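Local coordinates for uncharacterized protein (Bacteroides ovatus, PDB 4DQA) that is of unknown function but probably binds carbohydrate, pairing a BT_3987-like N-terminal domain with a concanavalin A-like lectin/glucanase domain, at residues His148-Lys153 with Gly338-Ile343. Sequence-based numbering, arbitrary orientation.
Sequences HYISVK and GTTNGI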
loop_
_atom_site.group_PDB
_atom_site.type_symbol
_atom_site.label_atom_id
_atom_site.label_comp_id
_atom_site.label_asym_id
_atom_site.label_seq_id
_atom_site.Cartn_x
_atom_site.Cartn_y
_atom_site.Cartn_z
ATOM N N HIS A 148 -21.134 2.205 -15.462
ATOM C CA HIS A 148 -21.229 2.766 -14.120
ATOM C C HIS A 148 -20.378 3.994 -13.981
ATOM O O HIS A 148 -19.284 4.105 -14.543
ATOM C CB HIS A 148 -20.822 1.701 -13.091
ATOM C CG HIS A 148 -21.741 0.538 -13.098
ATOM N ND1 HIS A 148 -21.568 -0.533 -13.933
ATOM C CD2 HIS A 148 -22.930 0.352 -12.487
ATOM C CE1 HIS A 148 -22.581 -1.378 -13.787
ATOM N NE2 HIS A 148 -23.414 -0.857 -12.915
ATOM N N TYR A 149 -20.886 4.944 -13.203
ATOM C CA TYR A 149 -20.223 6.206 -12.973
ATOM C C TYR A 149 -20.146 6.494 -11.482
ATOM O O TYR A 149 -20.983 6.020 -10.685
ATOM C CB TYR A 149 -20.986 7.365 -13.633
ATOM C CG TYR A 149 -22.339 7.634 -13.023
ATOM C CD1 TYR A 149 -22.468 8.497 -11.943
ATOM C CD2 TYR A 149 -23.486 7.037 -13.521
ATOM C CE1 TYR A 149 -23.709 8.734 -11.365
ATOM C CE2 TYR A 149 -24.739 7.293 -12.921
ATOM C CZ TYR A 149 -24.815 8.128 -11.857
ATOM O OH TYR A 149 -26.049 8.378 -11.250
ATOM N N ILE A 150 -19.139 7.289 -11.108
ATOM C CA ILE A 150 -19.150 8.038 -9.867
ATOM C C ILE A 150 -18.951 9.494 -10.211
ATOM O O ILE A 150 -17.944 9.848 -10.838
ATOM C CB ILE A 150 -18.058 7.588 -8.902
ATOM C CG1 ILE A 150 -18.084 6.084 -8.683
ATOM C CG2 ILE A 150 -18.221 8.312 -7.579
ATOM C CD1 ILE A 150 -16.928 5.575 -7.859
ATOM N N SER A 151 -19.928 10.319 -9.860
ATOM C CA SER A 151 -19.866 11.772 -10.033
ATOM C C SER A 151 -19.290 12.358 -8.742
ATOM O O SER A 151 -19.849 12.167 -7.670
ATOM C CB SER A 151 -21.253 12.345 -10.285
ATOM O OG SER A 151 -21.292 13.781 -10.239
ATOM N N VAL A 152 -18.183 13.086 -8.860
ATOM C CA VAL A 152 -17.469 13.686 -7.720
ATOM C C VAL A 152 -17.454 15.198 -7.763
ATOM O O VAL A 152 -17.075 15.820 -8.757
ATOM C CB VAL A 152 -16.006 13.196 -7.724
ATOM C CG1 VAL A 152 -15.203 13.894 -6.641
ATOM C CG2 VAL A 152 -15.929 11.698 -7.604
ATOM N N LYS A 153 -17.868 15.809 -6.667
ATOM C CA LYS A 153 -17.761 17.249 -6.527
ATOM C C LYS A 153 -16.692 17.505 -5.478
ATOM O O LYS A 153 -16.814 17.069 -4.328
ATOM C CB LYS A 153 -19.094 17.836 -6.084
ATOM C CG LYS A 153 -19.176 19.349 -6.217
ATOM C CD LYS A 153 -20.620 19.842 -6.177
ATOM N N GLY A 338 -19.711 10.731 -3.349
ATOM C CA GLY A 338 -19.882 10.619 -4.782
ATOM C C GLY A 338 -21.250 10.063 -5.139
ATOM O O GLY A 338 -21.788 9.228 -4.414
ATOM N N THR A 339 -21.832 10.556 -6.211
ATOM C CA THR A 339 -23.130 10.072 -6.661
ATOM C C THR A 339 -22.867 8.964 -7.661
ATOM O O THR A 339 -21.981 9.083 -8.539
ATOM C CB THR A 339 -23.953 11.208 -7.312
ATOM O OG1 THR A 339 -24.283 12.183 -6.296
ATOM C CG2 THR A 339 -25.268 10.702 -7.894
ATOM N N THR A 340 -23.590 7.857 -7.546
ATOM C CA THR A 340 -23.300 6.690 -8.369
ATOM C C THR A 340 -24.545 5.876 -8.641
ATOM O O THR A 340 -25.509 5.923 -7.871
ATOM C CB THR A 340 -22.233 5.786 -7.682
ATOM O OG1 THR A 340 -21.933 4.660 -8.498
ATOM C CG2 THR A 340 -22.728 5.295 -6.341
ATOM N N ASN A 341 -24.531 5.146 -9.757
ATOM C CA ASN A 341 -25.543 4.138 -10.005
ATOM C C ASN A 341 -25.243 2.791 -9.356
ATOM O O ASN A 341 -26.019 1.840 -9.493
ATOM C CB ASN A 341 -25.887 4.010 -11.499
ATOM C CG ASN A 341 -24.717 3.650 -12.378
ATOM O OD1 ASN A 341 -23.559 3.873 -12.053
ATOM N ND2 ASN A 341 -25.035 3.069 -13.525
ATOM N N GLY A 342 -24.148 2.736 -8.606
ATOM C CA GLY A 342 -23.849 1.599 -7.745
ATOM C C GLY A 342 -22.663 0.814 -8.262
ATOM O O GLY A 342 -22.685 0.346 -9.385
ATOM N N ILE A 343 -21.655 0.669 -7.427
ATOM C CA ILE A 343 -20.445 -0.038 -7.804
ATOM C C ILE A 343 -20.479 -1.402 -7.129
ATOM O O ILE A 343 -20.263 -1.527 -5.911
ATOM C CB ILE A 343 -19.195 0.734 -7.411
ATOM C CG1 ILE A 343 -19.193 2.150 -8.004
ATOM C CG2 ILE A 343 -17.957 -0.037 -7.898
ATOM C CD1 ILE A 343 -19.448 2.258 -9.506
#
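Ser151 and Thr339 form an antiparallel hydrogen-bonded pair, Ser151 N reaching Thr339 O at 2.7 Å and Thr339 N returning to Ser151 O at 2.9 Å. One residue further along, side chains take over the bonding. Thr340 OG1, anti to its own backbone N (chi1 -179°), donates to Tyr149 O over 2.7 Å and accepts from Gly342 N, closing an ST turn; the same oxygen thus joins the turn to the backbone of Tyr149. Asn341 then stands in for a backbone carbonyl: its OD1 takes the N-H of Tyr149 at 3.1 Å, in a nearly straight bond (164° at the hydrogen), while ND2 donates to Asn147 O, so both ends of the amide are held. Strands 150-152 and 337-340 are neighbours in a five-stranded antiparallel sheet, consistent with the jelly-roll of a concanavalin A-like domain, and are flanked by strands 264-266 and 328-330. The Tyr149 ring and the Asn341 side-chain amide are turned 14° apart, and the backbone N of Asn341 sits 3.6 Å above the ring plane, offset toward the rim; the ring itself is stacked with Tyr270. On the face that carries Ile150 and Thr340, Ile343 from beyond the strand end crosses Ile150 at about a right angle, CD1 of Ile150 lying 4.1 Å from CG1 of Ile343, and Ile329 and Tyr316 also touch Ile150. At the turn, His148 sets CD2 3.1 Å from Gly342 O, and its ND1 is hydrogen-bonded to Ser146 N.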